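Local coordinates for pyruvate kinase (Pyrobaculum aerophilum, PDB 3QTG), which catalyses the last step of glycolysis, transferring the phosphoryl group of phosphoenolpyruvate to ADP to give pyruvate and ATP, at residues V20-P25 / E324-K329; D43-N48 / L75-D80; S247-V252 / G281-V286. All blocks are in the same frame, centred on the assembly; numbering follows the deposited sequence.

Contact 1: residues V20-P25 / E324-K329; sequences VATLGP and ETASGK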
# COMPACT_ATOMS: atom_id res chain seq x y z
N VAL A 20 7.80 24.51 26.65
CA VAL A 20 7.18 25.70 27.21
C VAL A 20 7.18 25.63 28.75
O VAL A 20 6.82 24.60 29.32
CB VAL A 20 5.73 25.90 26.66
CG1 VAL A 20 4.93 26.91 27.50
CG2 VAL A 20 5.78 26.32 25.20
N ALA A 21 7.60 26.71 29.40
CA ALA A 21 7.56 26.81 30.87
C ALA A 21 6.68 27.96 31.31
O ALA A 21 6.63 28.99 30.65
CB ALA A 21 8.94 26.96 31.46
N THR A 22 5.97 27.77 32.43
CA THR A 22 5.20 28.83 33.04
C THR A 22 6.04 29.64 34.03
O THR A 22 6.78 29.09 34.85
CB THR A 22 3.96 28.28 33.77
OG1 THR A 22 3.11 27.62 32.82
CG2 THR A 22 3.19 29.41 34.48
N LEU A 23 5.91 30.96 33.94
CA LEU A 23 6.64 31.86 34.82
C LEU A 23 5.80 32.17 36.05
O LEU A 23 4.60 32.43 35.94
CB LEU A 23 6.98 33.16 34.09
CG LEU A 23 7.87 33.08 32.85
CD1 LEU A 23 8.06 34.49 32.31
CD2 LEU A 23 9.23 32.41 33.12
N GLY A 24 6.45 32.15 37.21
CA GLY A 24 5.76 32.44 38.46
C GLY A 24 6.73 32.97 39.49
O GLY A 24 7.83 33.41 39.12
N PRO A 25 6.35 32.93 40.79
CA PRO A 25 7.25 33.35 41.87
C PRO A 25 8.57 32.59 41.90
O PRO A 25 9.60 33.19 42.20
CB PRO A 25 6.44 33.07 43.14
CG PRO A 25 5.00 33.14 42.68
CD PRO A 25 5.03 32.52 41.32
N GLU A 324 5.30 23.05 38.03
CA GLU A 324 6.68 22.55 38.09
C GLU A 324 7.70 23.68 38.01
O GLU A 324 8.80 23.57 38.56
CB GLU A 324 6.97 21.58 36.91
CG GLU A 324 6.08 20.36 36.82
CD GLU A 324 4.90 20.51 35.88
OE1 GLU A 324 4.34 21.63 35.78
OE2 GLU A 324 4.50 19.50 35.26
N THR A 325 7.35 24.73 37.29
CA THR A 325 8.23 25.88 37.13
C THR A 325 7.67 27.16 37.79
O THR A 325 8.44 28.00 38.25
CB THR A 325 8.57 26.15 35.63
OG1 THR A 325 7.38 26.50 34.91
CG2 THR A 325 9.23 24.91 34.98
N ALA A 326 6.35 27.28 37.84
CA ALA A 326 5.70 28.48 38.36
C ALA A 326 5.90 28.65 39.87
O ALA A 326 6.28 29.73 40.33
CB ALA A 326 4.21 28.48 38.01
N SER A 327 5.68 27.57 40.62
CA SER A 327 5.60 27.64 42.09
C SER A 327 6.44 26.59 42.81
O SER A 327 6.56 26.64 44.03
CB SER A 327 4.13 27.54 42.52
OG SER A 327 3.51 26.39 41.96
N GLY A 328 7.01 25.67 42.05
CA GLY A 328 7.82 24.58 42.58
C GLY A 328 9.22 24.96 43.04
O GLY A 328 9.70 26.07 42.82
N LYS A 329 9.88 24.00 43.68
CA LYS A 329 11.13 24.26 44.36
C LYS A 329 12.34 24.13 43.44
O LYS A 329 13.43 24.61 43.77
CB LYS A 329 11.24 23.31 45.57
CG LYS A 329 12.43 23.60 46.48
CD LYS A 329 12.17 23.14 47.91
CE LYS A 329 13.48 22.80 48.62
NZ LYS A 329 14.66 23.53 48.03
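Thr325 OG1 donates a hydrogen bond of 2.7 Å to Thr22 O. The hydroxyl arrives in the plane of that carbonyl, on a lone pair (C=O...donor angle 126°). To get there OG1 takes the crowded position between its own backbone N and carbonyl carbon (chi1 64°), while CG2 stands anti to the carbonyl carbon. The side-chain hydroxyl of Thr22 binds elsewhere, to Arg46 NE and Leu321 O, while its carbonyl serves Thr325.

Apolar contact flanks this bond. Ala21 CB lies 4.1 Å from Thr325 CG2, and both side chains also touch Phe38 and Val335. Beyond the bond, Thr22 CG2, which stands anti to its backbone N, touches Ala326 CB at 3.8 Å, methyl against methyl.

A third group gathers around Ala326 O. Gly24 CA approaches it at 3.3 Å as a CA-H...O contact, and Pro25 CD comes to 3.2 Å. The proline nitrogen has no hydrogen to give, but Ser26 OG adds a weak hydrogen bond. A CB on Gly24 in this conformation would collide with the Ala326 oxygen, so the glycine permits the close approach. Gly24 is also the N-cap of helix 25-28, the residue immediately before its first turn.

The arrangement belongs to the closure of a TIM barrel. The carboxyl end of its first strand, 18-22, meets the short helix 323-326 that follows its last strand, 318-321, and Thr22 stands as a second-shell neighbour of Arg46, a substrate-binding residue by similarity to other pyruvate kinases.

Contact 2: residues D43-N48 / L75-D80; sequences DGVRIN and LAVIVD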
# COMPACT_ATOMS: atom_id res chain seq x y z
N ASP A 43 11.58 27.11 24.76
CA ASP A 43 11.29 27.68 23.44
C ASP A 43 10.19 28.71 23.54
O ASP A 43 9.93 29.46 22.59
CB ASP A 43 10.90 26.58 22.44
CG ASP A 43 11.97 25.50 22.33
OD1 ASP A 43 13.06 25.76 21.77
OD2 ASP A 43 11.74 24.38 22.80
N GLY A 44 9.52 28.74 24.69
CA GLY A 44 8.43 29.66 24.95
C GLY A 44 8.08 29.72 26.41
O GLY A 44 8.46 28.85 27.18
N VAL A 45 7.34 30.75 26.79
CA VAL A 45 6.97 30.95 28.19
C VAL A 45 5.49 31.20 28.26
O VAL A 45 4.92 31.79 27.33
CB VAL A 45 7.75 32.14 28.91
CG1 VAL A 45 9.27 31.93 28.85
CG2 VAL A 45 7.36 33.49 28.34
N ARG A 46 4.88 30.74 29.34
CA ARG A 46 3.47 30.96 29.60
C ARG A 46 3.31 31.90 30.82
O ARG A 46 4.08 31.83 31.78
CB ARG A 46 2.74 29.62 29.83
CG ARG A 46 1.19 29.74 29.75
CD ARG A 46 0.40 28.46 30.07
NE ARG A 46 0.58 28.08 31.45
CZ ARG A 46 -0.35 28.05 32.41
NH1 ARG A 46 -1.63 28.35 32.21
NH2 ARG A 46 0.03 27.68 33.60
N ILE A 47 2.33 32.79 30.76
CA ILE A 47 1.97 33.62 31.91
C ILE A 47 0.49 33.44 32.14
O ILE A 47 -0.32 33.62 31.22
CB ILE A 47 2.39 35.12 31.71
CG1 ILE A 47 3.92 35.25 31.63
CG2 ILE A 47 1.85 35.99 32.85
CD1 ILE A 47 4.41 36.47 30.87
N ASN A 48 0.14 33.00 33.35
CA ASN A 48 -1.23 32.70 33.72
C ASN A 48 -1.87 33.96 34.29
O ASN A 48 -1.46 34.45 35.34
CB ASN A 48 -1.22 31.57 34.75
CG ASN A 48 -2.60 31.02 35.06
OD1 ASN A 48 -3.62 31.46 34.51
ND2 ASN A 48 -2.64 30.06 35.95
N LEU A 75 11.55 33.83 21.33
CA LEU A 75 10.80 33.00 22.26
C LEU A 75 9.36 33.40 22.14
O LEU A 75 9.05 34.57 21.97
CB LEU A 75 11.29 33.22 23.71
CG LEU A 75 12.68 32.71 24.11
CD1 LEU A 75 12.96 33.05 25.58
CD2 LEU A 75 12.89 31.21 23.87
N ALA A 76 8.47 32.42 22.20
CA ALA A 76 7.04 32.69 22.22
C ALA A 76 6.61 33.10 23.62
O ALA A 76 7.02 32.47 24.61
CB ALA A 76 6.25 31.46 21.77
N VAL A 77 5.79 34.14 23.69
CA VAL A 77 5.08 34.49 24.92
C VAL A 77 3.62 34.13 24.79
O VAL A 77 2.92 34.60 23.88
CB VAL A 77 5.24 36.01 25.27
CG1 VAL A 77 4.32 36.40 26.44
CG2 VAL A 77 6.67 36.32 25.59
N ILE A 78 3.16 33.29 25.72
CA ILE A 78 1.79 32.84 25.82
C ILE A 78 1.14 33.45 27.09
O ILE A 78 1.69 33.38 28.20
CB ILE A 78 1.75 31.29 25.92
CG1 ILE A 78 2.51 30.65 24.76
CG2 ILE A 78 0.30 30.78 26.01
CD1 ILE A 78 3.14 29.29 25.08
N VAL A 79 -0.03 34.05 26.94
CA VAL A 79 -0.79 34.44 28.12
C VAL A 79 -2.01 33.54 28.19
O VAL A 79 -2.69 33.33 27.19
CB VAL A 79 -1.15 35.97 28.17
CG1 VAL A 79 0.14 36.84 28.16
CG2 VAL A 79 -2.09 36.37 27.02
N ASP A 80 -2.27 33.00 29.37
CA ASP A 80 -3.37 32.08 29.57
C ASP A 80 -4.52 32.76 30.33
O ASP A 80 -4.36 33.19 31.48
CB ASP A 80 -2.88 30.82 30.29
CG ASP A 80 -3.82 29.65 30.13
OD1 ASP A 80 -5.03 29.90 29.90
OD2 ASP A 80 -3.37 28.47 30.22
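Gly44 to Asn48 run parallel to Ala76 to Asp80, paired residue for residue, with the strand axes 4.5 Å apart at closest and 22° from parallel. Val45 and Ile47 give and take the central bonds: Val45 N to Ala76 O, Ile78 N to Val45 O, Ile47 N to Ile78 O and Asp80 N to Ile47 O, all between 2.7 and 2.8 Å. A weak bond from Ala76 N to Asp43 O precedes them. Gly44 and Ala76 come closest, their CA atoms 4.3 Å apart, where a CB on the glycine would press on Ala76 O.

On one face, Val45 CG2 meets Val77 CG2 at 4.0 Å, and Val45 and Ile47 pack on helix 54-71. The other face carries Arg46, whose CG lies 4.0 Å from Ile78 CG2. Its chain runs extended to CD and then bends at chi3 (65°), bringing NH1 to Asp80 OD2 at 2.6 Å in a salt bridge. The oxygen sits at the guanidinium edge, near its plane, but NH1 comes from above the carboxylate, the two planes being 79° apart. Asp80 OD1 is taken by Lys230 NZ.

This is a beta-alpha-beta crossover of the TIM barrel, its inward face bearing Arg46 for substrate and Asn48 and Asp80 for potassium, roles assigned by similarity.

Contact 3: residues S247-V252 / G281-V286; sequences SDYVVV and GKPIAV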
# COMPACT_ATOMS: atom_id res chain seq x y z
N SER A 247 -9.47 26.67 15.76
CA SER A 247 -8.33 27.07 16.60
C SER A 247 -7.10 27.49 15.78
O SER A 247 -7.01 27.18 14.60
CB SER A 247 -7.91 25.89 17.48
OG SER A 247 -9.00 25.39 18.23
N ASP A 248 -6.16 28.20 16.40
CA ASP A 248 -4.85 28.38 15.78
C ASP A 248 -3.88 27.36 16.37
O ASP A 248 -2.88 27.04 15.76
CB ASP A 248 -4.31 29.81 15.99
CG ASP A 248 -5.25 30.87 15.42
OD1 ASP A 248 -6.01 30.57 14.48
OD2 ASP A 248 -5.23 32.01 15.92
N TYR A 249 -4.20 26.85 17.56
CA TYR A 249 -3.33 25.98 18.34
C TYR A 249 -4.25 25.27 19.33
O TYR A 249 -5.16 25.88 19.88
CB TYR A 249 -2.31 26.82 19.10
CG TYR A 249 -0.99 26.14 19.39
CD1 TYR A 249 0.19 26.57 18.75
CD2 TYR A 249 -0.89 25.08 20.30
CE1 TYR A 249 1.42 25.95 18.99
CE2 TYR A 249 0.35 24.45 20.56
CZ TYR A 249 1.49 24.90 19.90
OH TYR A 249 2.71 24.33 20.13
N VAL A 250 -4.03 23.97 19.54
CA VAL A 250 -4.85 23.17 20.43
C VAL A 250 -3.99 22.78 21.62
O VAL A 250 -2.79 22.54 21.46
CB VAL A 250 -5.46 21.90 19.74
CG1 VAL A 250 -6.33 21.09 20.72
CG2 VAL A 250 -6.28 22.30 18.49
N VAL A 251 -4.60 22.75 22.81
CA VAL A 251 -3.93 22.40 24.07
C VAL A 251 -4.73 21.35 24.85
O VAL A 251 -5.91 21.56 25.14
CB VAL A 251 -3.73 23.66 24.95
CG1 VAL A 251 -2.81 23.37 26.15
CG2 VAL A 251 -3.15 24.80 24.13
N VAL A 252 -4.11 20.20 25.13
CA VAL A 252 -4.67 19.21 26.05
C VAL A 252 -4.33 19.66 27.49
O VAL A 252 -3.17 19.61 27.93
CB VAL A 252 -4.13 17.76 25.79
CG1 VAL A 252 -4.74 16.73 26.77
CG2 VAL A 252 -4.38 17.33 24.36
N GLY A 281 -4.16 19.51 10.89
CA GLY A 281 -2.99 20.37 10.69
C GLY A 281 -2.94 21.54 11.64
O GLY A 281 -2.46 22.62 11.29
N LYS A 282 -3.46 21.34 12.85
CA LYS A 282 -3.35 22.34 13.91
C LYS A 282 -2.20 21.98 14.84
O LYS A 282 -2.11 20.85 15.27
CB LYS A 282 -4.64 22.43 14.73
CG LYS A 282 -5.87 22.90 13.96
CD LYS A 282 -5.63 24.22 13.28
CE LYS A 282 -6.89 24.71 12.57
NZ LYS A 282 -6.61 25.93 11.78
N PRO A 283 -1.34 22.95 15.17
CA PRO A 283 -0.33 22.65 16.17
C PRO A 283 -1.01 22.21 17.50
O PRO A 283 -2.10 22.70 17.83
CB PRO A 283 0.41 23.98 16.35
CG PRO A 283 0.11 24.77 15.12
CD PRO A 283 -1.27 24.36 14.72
N ILE A 284 -0.37 21.29 18.22
CA ILE A 284 -0.96 20.64 19.39
C ILE A 284 0.03 20.65 20.58
O ILE A 284 1.21 20.34 20.43
CB ILE A 284 -1.46 19.19 19.06
CG1 ILE A 284 -1.85 18.39 20.31
CG2 ILE A 284 -0.44 18.41 18.18
CD1 ILE A 284 -3.28 18.64 20.80
N ALA A 285 -0.47 21.04 21.75
CA ALA A 285 0.31 20.99 22.98
C ALA A 285 -0.33 20.06 24.00
O ALA A 285 -1.54 19.81 23.99
CB ALA A 285 0.45 22.41 23.57
N VAL A 286 0.50 19.50 24.87
CA VAL A 286 0.02 18.85 26.08
C VAL A 286 0.57 19.63 27.28
O VAL A 286 1.77 19.90 27.36
CB VAL A 286 0.38 17.34 26.13
CG1 VAL A 286 -0.02 16.74 27.47
CG2 VAL A 286 -0.35 16.57 24.99
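Pro283 CB sits over one face of the Tyr249 ring, 3.6 Å from its centroid and 20° off the normal, a CH-pi contact displaced toward the CD1-CE1 side of the rim. Ala285 CB meets the ring edge near its plane, 3.6 Å from CE2. Tyr199 meets the same ring with its plane at about 90°. With CG anti to the backbone N (chi1 -152°), Tyr249 leans over the neighbouring strand, and its hydroxyl is gripped by Ser318 OG and Ile414 O. An alanine here would probably open a gap beside Pro283 and Ala285 and leave the Ile414 carbonyl and the Ser318 hydroxyl without this mate.

The backbones bond in parallel register: Val250 N to Pro283 O, Ala285 N to Val250 O and Val252 N to Ala285 O, the last at 2.8 Å. On the face turned to helix 266-279, Ile284 CD1 touches both Val250 CG1 and Val252 CG2, 3.9 Å from each. Val286 CG2 extends this row, 4.0 Å from Val252 CB. At the start of the pair Lys282 bends at chi2 and gives Ser247 O a weak bond from NZ, 3.1 Å long. Asp248 takes Arg215 as its salt-bridge partner.

Between the strands, then, cohesion rests mainly on backbone bonds and on apolar and CH-pi contact, while the strongest polar partners of Tyr249 and Asp248 lie beyond both segments and tie the pair to its surroundings.

In the fold
One barrel of eight parallel strands holds all three contacts, illustrating how a closed sheet brings residues distant in sequence together. The segments of contact 1 lie 299 residues apart, on the first strand and on the helix after the last; contact 2 and then contact 3 fall within that span. Contacts 1 and 2 are adjacent, with centres 12 Å apart, and touch through neighbouring strands 18-22 and 44-48, including a probable bond from Arg46 N to Ala21 O. Contact 3, on the sixth and seventh strands, is 14 Å from contact 2 and 21 Å from contact 1, centre to centre, and touches neither, yet Val251 and Asp80 both approach Lys230, the probable transition-state stabiliser.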